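Local coordinates for peptide amidase (PDB 1M22), which probably hydrolyses amide bonds as a serine-dependent hydrolase of the amidase signature family, at residues A[136-142]-A[365-371]; A[330-335]-A[347-351]. All coordinates share one frame; numbering follows the deposited sequence.

Interaction 1: A[136-142]-A[365-371]; sequences FRGNDSI and LFGQELL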
ATOM      1  N   PHE A 136      10.504   7.867   6.462  1.00  8.04           N
ATOM      2  CA  PHE A 136      11.764   7.464   7.071  1.00  9.17           C
ATOM      3  C   PHE A 136      12.716   8.655   7.048  1.00  8.76           C
ATOM      4  O   PHE A 136      13.875   8.531   6.654  1.00 11.88           O
ATOM      5  CB  PHE A 136      12.398   6.275   6.343  1.00  9.25           C
ATOM      6  CG  PHE A 136      13.325   5.476   7.214  1.00  9.33           C
ATOM      7  CD1 PHE A 136      12.813   4.656   8.212  1.00  9.74           C
ATOM      8  CD2 PHE A 136      14.703   5.580   7.073  1.00 10.47           C
ATOM      9  CE1 PHE A 136      13.659   3.949   9.063  1.00 10.84           C
ATOM     10  CE2 PHE A 136      15.563   4.875   7.919  1.00 11.17           C
ATOM     11  CZ  PHE A 136      15.037   4.058   8.917  1.00 11.41           C
ATOM     12  N   ARG A 137      12.220   9.815   7.471  1.00  9.26           N
ATOM     13  CA  ARG A 137      13.044  11.017   7.487  1.00  9.07           C
ATOM     14  C   ARG A 137      13.342  11.525   8.890  1.00  9.36           C
ATOM     15  O   ARG A 137      14.504  11.733   9.236  1.00  8.64           O
ATOM     16  CB  ARG A 137      12.387  12.142   6.687  1.00 10.15           C
ATOM     17  CG  ARG A 137      13.379  13.234   6.308  1.00 10.82           C
ATOM     18  CD  ARG A 137      12.697  14.501   5.843  1.00 10.14           C
ATOM     19  NE  ARG A 137      12.187  15.294   6.958  1.00  8.97           N
ATOM     20  CZ  ARG A 137      11.548  16.450   6.808  1.00 10.33           C
ATOM     21  NH1 ARG A 137      11.340  16.934   5.593  1.00  9.81           N
ATOM     22  NH2 ARG A 137      11.135  17.130   7.872  1.00 10.75           N
ATOM     23  N   GLY A 138      12.306  11.729   9.699  1.00  8.41           N
ATOM     24  CA  GLY A 138      12.543  12.234  11.043  1.00  9.39           C
ATOM     25  C   GLY A 138      11.585  11.768  12.122  1.00 10.78           C
ATOM     26  O   GLY A 138      10.629  11.041  11.847  1.00 11.18           O
ATOM     27  N   ASN A 139      11.855  12.186  13.359  1.00 11.33           N
ATOM     28  CA  ASN A 139      11.012  11.837  14.500  1.00 11.84           C
ATOM     29  C   ASN A 139       9.807  12.774  14.545  1.00 11.24           C
ATOM     30  O   ASN A 139       9.859  13.883  14.020  1.00 12.84           O
ATOM     31  CB  ASN A 139      11.779  11.972  15.824  1.00 12.49           C
ATOM     32  CG  ASN A 139      13.023  11.109  15.879  1.00 14.47           C
ATOM     33  OD1 ASN A 139      13.038   9.984  15.384  1.00 15.89           O
ATOM     34  ND2 ASN A 139      14.073  11.628  16.510  1.00 14.15           N
ATOM     35  N   ASP A 140       8.730  12.326  15.183  1.00 13.05           N
ATOM     36  CA  ASP A 140       7.514  13.126  15.304  1.00 13.64           C
ATOM     37  C   ASP A 140       7.031  13.635  13.953  1.00 13.42           C
ATOM     38  O   ASP A 140       6.572  14.772  13.827  1.00 13.89           O
ATOM     39  CB  ASP A 140       7.741  14.322  16.237  1.00 15.56           C
ATOM     40  CG  ASP A 140       8.219  13.905  17.611  1.00 18.77           C
ATOM     41  OD1 ASP A 140       7.698  12.907  18.150  1.00 21.01           O
ATOM     42  OD2 ASP A 140       9.110  14.586  18.159  1.00 22.76           O
ATOM     43  N   SER A 141       7.131  12.784  12.941  1.00 12.01           N
ATOM     44  CA  SER A 141       6.702  13.148  11.600  1.00 11.27           C
ATOM     45  C   SER A 141       5.182  13.241  11.513  1.00 10.66           C
ATOM     46  O   SER A 141       4.465  12.722  12.368  1.00 12.18           O
ATOM     47  CB  SER A 141       7.202  12.110  10.603  1.00 12.07           C
ATOM     48  OG  SER A 141       6.655  10.842  10.912  1.00 13.19           O
ATOM     49  N   ILE A 142       4.702  13.912  10.470  1.00 10.53           N
ATOM     50  CA  ILE A 142       3.272  14.074  10.240  1.00 10.58           C
ATOM     51  C   ILE A 142       2.880  13.192   9.055  1.00  8.70           C
ATOM     52  O   ILE A 142       3.351  13.388   7.935  1.00  9.71           O
ATOM     53  CB  ILE A 142       2.925  15.541   9.916  1.00 12.03           C
ATOM     54  CG1 ILE A 142       3.390  16.452  11.058  1.00 14.24           C
ATOM     55  CG2 ILE A 142       1.423  15.686   9.700  1.00 13.93           C
ATOM     56  CD1 ILE A 142       3.242  17.926  10.762  1.00 19.16           C
ATOM     57  N   LEU A 365       8.201  21.594  10.040  1.00 15.89           N
ATOM     58  CA  LEU A 365       7.264  20.859  10.886  1.00 15.95           C
ATOM     59  C   LEU A 365       7.963  19.853  11.798  1.00 15.21           C
ATOM     60  O   LEU A 365       7.579  19.681  12.953  1.00 18.28           O
ATOM     61  CB  LEU A 365       6.226  20.148  10.016  1.00 17.17           C
ATOM     62  CG  LEU A 365       5.338  21.074   9.177  1.00 18.04           C
ATOM     63  CD1 LEU A 365       4.405  20.244   8.310  1.00 19.43           C
ATOM     64  CD2 LEU A 365       4.540  21.994  10.093  1.00 20.29           C
ATOM     65  N   PHE A 366       8.978  19.182  11.267  1.00 13.50           N
ATOM     66  CA  PHE A 366       9.764  18.220  12.034  1.00 12.56           C
ATOM     67  C   PHE A 366      11.136  18.070  11.380  1.00  9.77           C
ATOM     68  O   PHE A 366      11.363  18.584  10.288  1.00 10.60           O
ATOM     69  CB  PHE A 366       9.052  16.860  12.151  1.00 11.63           C
ATOM     70  CG  PHE A 366       8.676  16.241  10.837  1.00 11.13           C
ATOM     71  CD1 PHE A 366       7.531  16.650  10.160  1.00 11.33           C
ATOM     72  CD2 PHE A 366       9.462  15.236  10.281  1.00 10.80           C
ATOM     73  CE1 PHE A 366       7.171  16.065   8.945  1.00 11.87           C
ATOM     74  CE2 PHE A 366       9.110  14.644   9.067  1.00 11.61           C
ATOM     75  CZ  PHE A 366       7.963  15.059   8.401  1.00 11.76           C
ATOM     76  N   GLY A 367      12.044  17.368  12.050  1.00 10.39           N
ATOM     77  CA  GLY A 367      13.394  17.225  11.532  1.00 11.26           C
ATOM     78  C   GLY A 367      13.705  16.094  10.573  1.00 10.38           C
ATOM     79  O   GLY A 367      12.827  15.585   9.869  1.00  9.72           O
ATOM     80  N   GLN A 368      14.979  15.715  10.541  1.00  9.90           N
ATOM     81  CA  GLN A 368      15.454  14.642   9.673  1.00  8.71           C
ATOM     82  C   GLN A 368      16.388  13.711  10.443  1.00  7.12           C
ATOM     83  O   GLN A 368      17.407  13.252   9.919  1.00  9.03           O
ATOM     84  CB  GLN A 368      16.163  15.227   8.443  1.00  9.15           C
ATOM     85  CG  GLN A 368      17.411  16.055   8.744  1.00 10.77           C
ATOM     86  CD  GLN A 368      18.042  16.622   7.486  1.00 11.78           C
ATOM     87  OE1 GLN A 368      17.847  16.097   6.390  1.00 12.17           O
ATOM     88  NE2 GLN A 368      18.821  17.690   7.637  1.00 14.59           N
ATOM     89  N   GLU A 369      16.008  13.418  11.682  1.00  8.84           N
ATOM     90  CA  GLU A 369      16.790  12.559  12.565  1.00  9.76           C
ATOM     91  C   GLU A 369      17.069  11.155  12.040  1.00  9.93           C
ATOM     92  O   GLU A 369      18.132  10.596  12.304  1.00 10.76           O
ATOM     93  CB  GLU A 369      16.112  12.458  13.937  1.00 10.28           C
ATOM     94  CG  GLU A 369      15.944  13.802  14.640  1.00 13.15           C
ATOM     95  CD  GLU A 369      14.579  14.435  14.421  1.00 14.29           C
ATOM     96  OE1 GLU A 369      13.930  14.156  13.392  1.00 12.05           O
ATOM     97  OE2 GLU A 369      14.153  15.234  15.281  1.00 16.36           O
ATOM     98  N   LEU A 370      16.122  10.573  11.310  1.00  9.19           N
ATOM     99  CA  LEU A 370      16.331   9.231  10.778  1.00  9.06           C
ATOM    100  C   LEU A 370      17.371   9.248   9.661  1.00  8.09           C
ATOM    101  O   LEU A 370      18.168   8.318   9.541  1.00  8.79           O
ATOM    102  CB  LEU A 370      15.008   8.628  10.290  1.00  8.94           C
ATOM    103  CG  LEU A 370      14.007   8.343  11.417  1.00  9.65           C
ATOM    104  CD1 LEU A 370      12.705   7.830  10.821  1.00 11.06           C
ATOM    105  CD2 LEU A 370      14.588   7.320  12.388  1.00 14.41           C
ATOM    106  N   LEU A 371      17.366  10.303   8.849  1.00  8.41           N
ATOM    107  CA  LEU A 371      18.356  10.418   7.781  1.00  8.64           C
ATOM    108  C   LEU A 371      19.737  10.525   8.419  1.00  8.50           C
ATOM    109  O   LEU A 371      20.686   9.875   7.987  1.00  9.14           O
ATOM    110  CB  LEU A 371      18.113  11.667   6.929  1.00  8.57           C
ATOM    111  CG  LEU A 371      16.774  11.823   6.207  1.00  8.42           C
ATOM    112  CD1 LEU A 371      16.859  13.009   5.261  1.00  9.83           C
ATOM    113  CD2 LEU A 371      16.444  10.553   5.425  1.00 10.10           C
TER
HETATM  114  O   HOH W   1       8.848  19.589   7.966  1.00 14.60           O
HETATM  115  O   HOH W   2      11.558  15.910  14.539  1.00 15.78           O
HETATM  116  O   HOH W   3       5.867  17.326  14.845  1.00 29.08           O
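Arg-137 and Phe-366 carry much of this contact between a loop and the approach to a helix. The Phe-366 ring is filled on both faces: Ser-141 CA lies 3.6 Å from the ring centroid, only 6° off its normal, which defines a CH-pi contact, while the guanidinium of Arg-137 covers the opposite face as an off-centre cation-pi partner, with NH2 3.4 Å from CE2 of Phe-366. Phe-366 has CG between its backbone N and carbonyl carbon (chi1 56°), a turn that lays one ring face against Ser-141 CA. The guanidinium is held side-on: Arg-137 NE and NH2 both donate to Gly-367 O, each at 3.0 Å and from the same face of that carbonyl, above its plane. A bend at chi3 (78°) of Arg-137 turns its NE/NH2 edge to Gly-367 O. Its NH1 is fixed from outside by a salt bridge to Glu-132 and a bond to Glu-362 O, consistent with a largely set rotation.

The start of helix 369-375 is met by the loop backbone. Arg-137 O accepts from Leu-371 N at 3.2 Å, and more weakly from Leu-370 N, so a carbonyl from a distant part of the chain takes up first-turn N-H groups. Glu-369 makes the reverse link: its OE1 receives Asn-139 N at 2.9 Å, from above the carboxylate plane. A water bridges Asn-139 O, Gly-367 N and Glu-369 OE2. Ile-142 CD1 closes the far end against Leu-365 CD1, 3.6 Å away.

The Phe-136 side chain is about 8 Å from that of the active-site Ser-165 and about 9 Å from that of the nucleophile Ser-189. Trp-145 of strand 145-146 packs on Phe-366 and Arg-137, whereas Leu-371 leans on helix 348-357 and Phe-136 on helix 319-340, joining the loop after helix 132-135 to this helical layer.

Interaction 2: A[330-335]-A[347-351]; sequences FKAGLE and SLADL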
ATOM      1  N   PHE A 330      18.474   1.428   4.690  1.00  7.66           N
ATOM      2  CA  PHE A 330      18.049   2.679   4.072  1.00  8.13           C
ATOM      3  C   PHE A 330      19.243   3.399   3.445  1.00  7.61           C
ATOM      4  O   PHE A 330      19.175   3.839   2.301  1.00  8.99           O
ATOM      5  CB  PHE A 330      17.374   3.594   5.101  1.00  7.93           C
ATOM      6  CG  PHE A 330      16.999   4.949   4.558  1.00  9.34           C
ATOM      7  CD1 PHE A 330      16.003   5.085   3.593  1.00  9.79           C
ATOM      8  CD2 PHE A 330      17.658   6.092   5.003  1.00 10.34           C
ATOM      9  CE1 PHE A 330      15.671   6.339   3.079  1.00 11.09           C
ATOM     10  CE2 PHE A 330      17.336   7.349   4.498  1.00 10.44           C
ATOM     11  CZ  PHE A 330      16.341   7.475   3.533  1.00  9.63           C
ATOM     12  N   LYS A 331      20.343   3.516   4.184  1.00  9.15           N
ATOM     13  CA  LYS A 331      21.504   4.191   3.620  1.00  9.11           C
ATOM     14  C   LYS A 331      22.024   3.437   2.400  1.00  8.56           C
ATOM     15  O   LYS A 331      22.234   4.025   1.339  1.00 10.06           O
ATOM     16  CB  LYS A 331      22.631   4.322   4.645  1.00 10.39           C
ATOM     17  CG  LYS A 331      23.841   5.051   4.074  1.00 10.35           C
ATOM     18  CD  LYS A 331      24.981   5.150   5.070  1.00 11.94           C
ATOM     19  CE  LYS A 331      26.133   5.948   4.483  1.00 14.10           C
ATOM     20  NZ  LYS A 331      27.250   6.102   5.456  1.00 17.81           N
ATOM     21  N   ALA A 332      22.223   2.133   2.551  1.00  9.69           N
ATOM     22  CA  ALA A 332      22.730   1.319   1.455  1.00 11.34           C
ATOM     23  C   ALA A 332      21.807   1.346   0.242  1.00 10.48           C
ATOM     24  O   ALA A 332      22.252   1.576  -0.883  1.00 10.84           O
ATOM     25  CB  ALA A 332      22.936  -0.116   1.925  1.00 11.98           C
ATOM     26  N   GLY A 333      20.517   1.118   0.478  1.00  9.68           N
ATOM     27  CA  GLY A 333      19.554   1.101  -0.609  1.00  9.88           C
ATOM     28  C   GLY A 333      19.338   2.434  -1.297  1.00  8.24           C
ATOM     29  O   GLY A 333      19.277   2.499  -2.529  1.00  9.55           O
ATOM     30  N   LEU A 334      19.213   3.502  -0.515  1.00  8.85           N
ATOM     31  CA  LEU A 334      18.990   4.817  -1.099  1.00  8.80           C
ATOM     32  C   LEU A 334      20.166   5.248  -1.964  1.00  9.92           C
ATOM     33  O   LEU A 334      19.978   5.760  -3.070  1.00 10.03           O
ATOM     34  CB  LEU A 334      18.745   5.866  -0.007  1.00 10.25           C
ATOM     35  CG  LEU A 334      18.401   7.254  -0.556  1.00 11.46           C
ATOM     36  CD1 LEU A 334      17.067   7.202  -1.295  1.00 14.00           C
ATOM     37  CD2 LEU A 334      18.338   8.255   0.587  1.00 16.00           C
ATOM     38  N   GLU A 335      21.383   5.039  -1.474  1.00  9.49           N
ATOM     39  CA  GLU A 335      22.545   5.436  -2.251  1.00 10.73           C
ATOM     40  C   GLU A 335      22.669   4.580  -3.512  1.00 10.11           C
ATOM     41  O   GLU A 335      23.062   5.082  -4.563  1.00 12.15           O
ATOM     42  CB  GLU A 335      23.807   5.383  -1.381  1.00 12.03           C
ATOM     43  CG  GLU A 335      23.670   6.253  -0.125  1.00 13.40           C
ATOM     44  CD  GLU A 335      24.992   6.609   0.532  1.00 14.69           C
ATOM     45  OE1 GLU A 335      25.889   5.745   0.593  1.00 16.99           O
ATOM     46  OE2 GLU A 335      25.119   7.759   1.005  1.00 15.40           O
ATOM     47  N   SER A 347      24.329  10.978  -2.523  1.00 16.19           N
ATOM     48  CA  SER A 347      24.491  10.337  -1.227  1.00 15.50           C
ATOM     49  C   SER A 347      23.454  10.810  -0.228  1.00 13.94           C
ATOM     50  O   SER A 347      22.755  11.799  -0.454  1.00 14.23           O
ATOM     51  CB  SER A 347      25.878  10.641  -0.665  1.00 14.40           C
ATOM     52  OG  SER A 347      25.992  12.020  -0.361  1.00 15.33           O
ATOM     53  N   LEU A 348      23.364  10.091   0.883  1.00 12.86           N
ATOM     54  CA  LEU A 348      22.437  10.453   1.937  1.00 13.77           C
ATOM     55  C   LEU A 348      22.925  11.774   2.532  1.00 13.21           C
ATOM     56  O   LEU A 348      22.127  12.614   2.939  1.00 12.91           O
ATOM     57  CB  LEU A 348      22.395   9.350   2.995  1.00 14.23           C
ATOM     58  CG  LEU A 348      21.465   9.534   4.194  1.00 14.51           C
ATOM     59  CD1 LEU A 348      20.097  10.025   3.746  1.00 13.33           C
ATOM     60  CD2 LEU A 348      21.348   8.208   4.929  1.00 11.99           C
ATOM     61  N   ALA A 349      24.243  11.959   2.563  1.00 11.89           N
ATOM     62  CA  ALA A 349      24.819  13.194   3.083  1.00 13.05           C
ATOM     63  C   ALA A 349      24.345  14.386   2.248  1.00 12.50           C
ATOM     64  O   ALA A 349      24.075  15.458   2.789  1.00 14.13           O
ATOM     65  CB  ALA A 349      26.345  13.112   3.069  1.00 13.65           C
ATOM     66  N   ASP A 350      24.243  14.199   0.931  1.00 12.05           N
ATOM     67  CA  ASP A 350      23.779  15.273   0.049  1.00 12.95           C
ATOM     68  C   ASP A 350      22.341  15.648   0.381  1.00 11.07           C
ATOM     69  O   ASP A 350      21.974  16.820   0.346  1.00 13.29           O
ATOM     70  CB  ASP A 350      23.831  14.857  -1.426  1.00 15.80           C
ATOM     71  CG  ASP A 350      25.238  14.608  -1.923  1.00 19.05           C
ATOM     72  OD1 ASP A 350      26.171  15.292  -1.455  1.00 19.80           O
ATOM     73  OD2 ASP A 350      25.403  13.736  -2.804  1.00 20.94           O
ATOM     74  N   LEU A 351      21.521  14.644   0.688  1.00 11.39           N
ATOM     75  CA  LEU A 351      20.122  14.891   1.025  1.00 10.88           C
ATOM     76  C   LEU A 351      20.021  15.661   2.338  1.00 10.05           C
ATOM     77  O   LEU A 351      19.255  16.620   2.450  1.00 10.66           O
ATOM     78  CB  LEU A 351      19.357  13.568   1.131  1.00 10.91           C
ATOM     79  CG  LEU A 351      17.908  13.655   1.622  1.00  9.98           C
ATOM     80  CD1 LEU A 351      17.099  14.569   0.714  1.00 11.02           C
ATOM     81  CD2 LEU A 351      17.302  12.258   1.661  1.00 10.00           C
TER
HETATM   82  O   HOH W   4      26.205   9.665   2.734  1.00 15.26           O
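Leu-348 enters helix 319-340 as a knob, its side chain seated among Phe-330, Lys-331, Leu-334 and Glu-335. With chi1 at 180° its CG stands anti to the backbone N, and the two methyls then divide the hole between them. CD1 takes the apolar side, 3.9 Å from Phe-330 CE2 and 4.0 Å from Leu-334 CD2; the leucine crosses both of these side chains at about a right angle. CD2 instead rests on the aliphatic root of Lys-331, 4.1 Å from its CB. Beyond that root the lysine runs fully extended, which carries NZ to a hydrogen bond with the carbonyl of Asp-375.

Glu-335 supplies the polar edge. Its chain is extended beyond CG (chi2 -161°), and this reach brings OE2 to the first turn of helix 348-357. Leu-348 N donates to Glu-335 OE2 at 2.9 Å in a nearly straight bond, 174° at the hydrogen, OE2 accepting on its anti lone pair. A water donates to the same oxygen and accepts from Ala-349 N, so two N-H groups at the helix start are served by one carboxylate, directly and through water. The third is handled locally: Ser-347, the N-cap, accepts from Asp-350 N on OG at 3.1 Å. A negative charge beside a helix N-terminus would probably be stabilised by the helix dipole.

Leu-351 completes the apolar side against Leu-334 and reaches Trp-133 of helix 132-135. Helices 319-340 and 348-357 thus pack against each other across the short connection that joins them, with helix 369-375 lying against Phe-330, Leu-348 and Leu-351.

How the interactions relate
Both contacts are partly buried and meet directly: Leu-371 CD2 lies 3.5 Å from Phe-330 CE2, and Phe-136 CD2 is equally near Phe-330 CG. Each serves the start of a helix, but with different groups. In interaction 1 a backbone carbonyl from far along the chain receives two first-turn N-H groups of helix 369-375, one weakly; in interaction 2 a carboxylate from the preceding helix takes one N-H of helix 348-357 directly and a second through water. Interaction 1 is larger, 771 against 263 Å², and mixes guanidinium, aromatic and backbone chemistry, with Asn-139 and Asp-140 at its exposed side. Interaction 2 is chiefly apolar packing round Leu-348, its polar edge confined to Glu-335 and Ser-347.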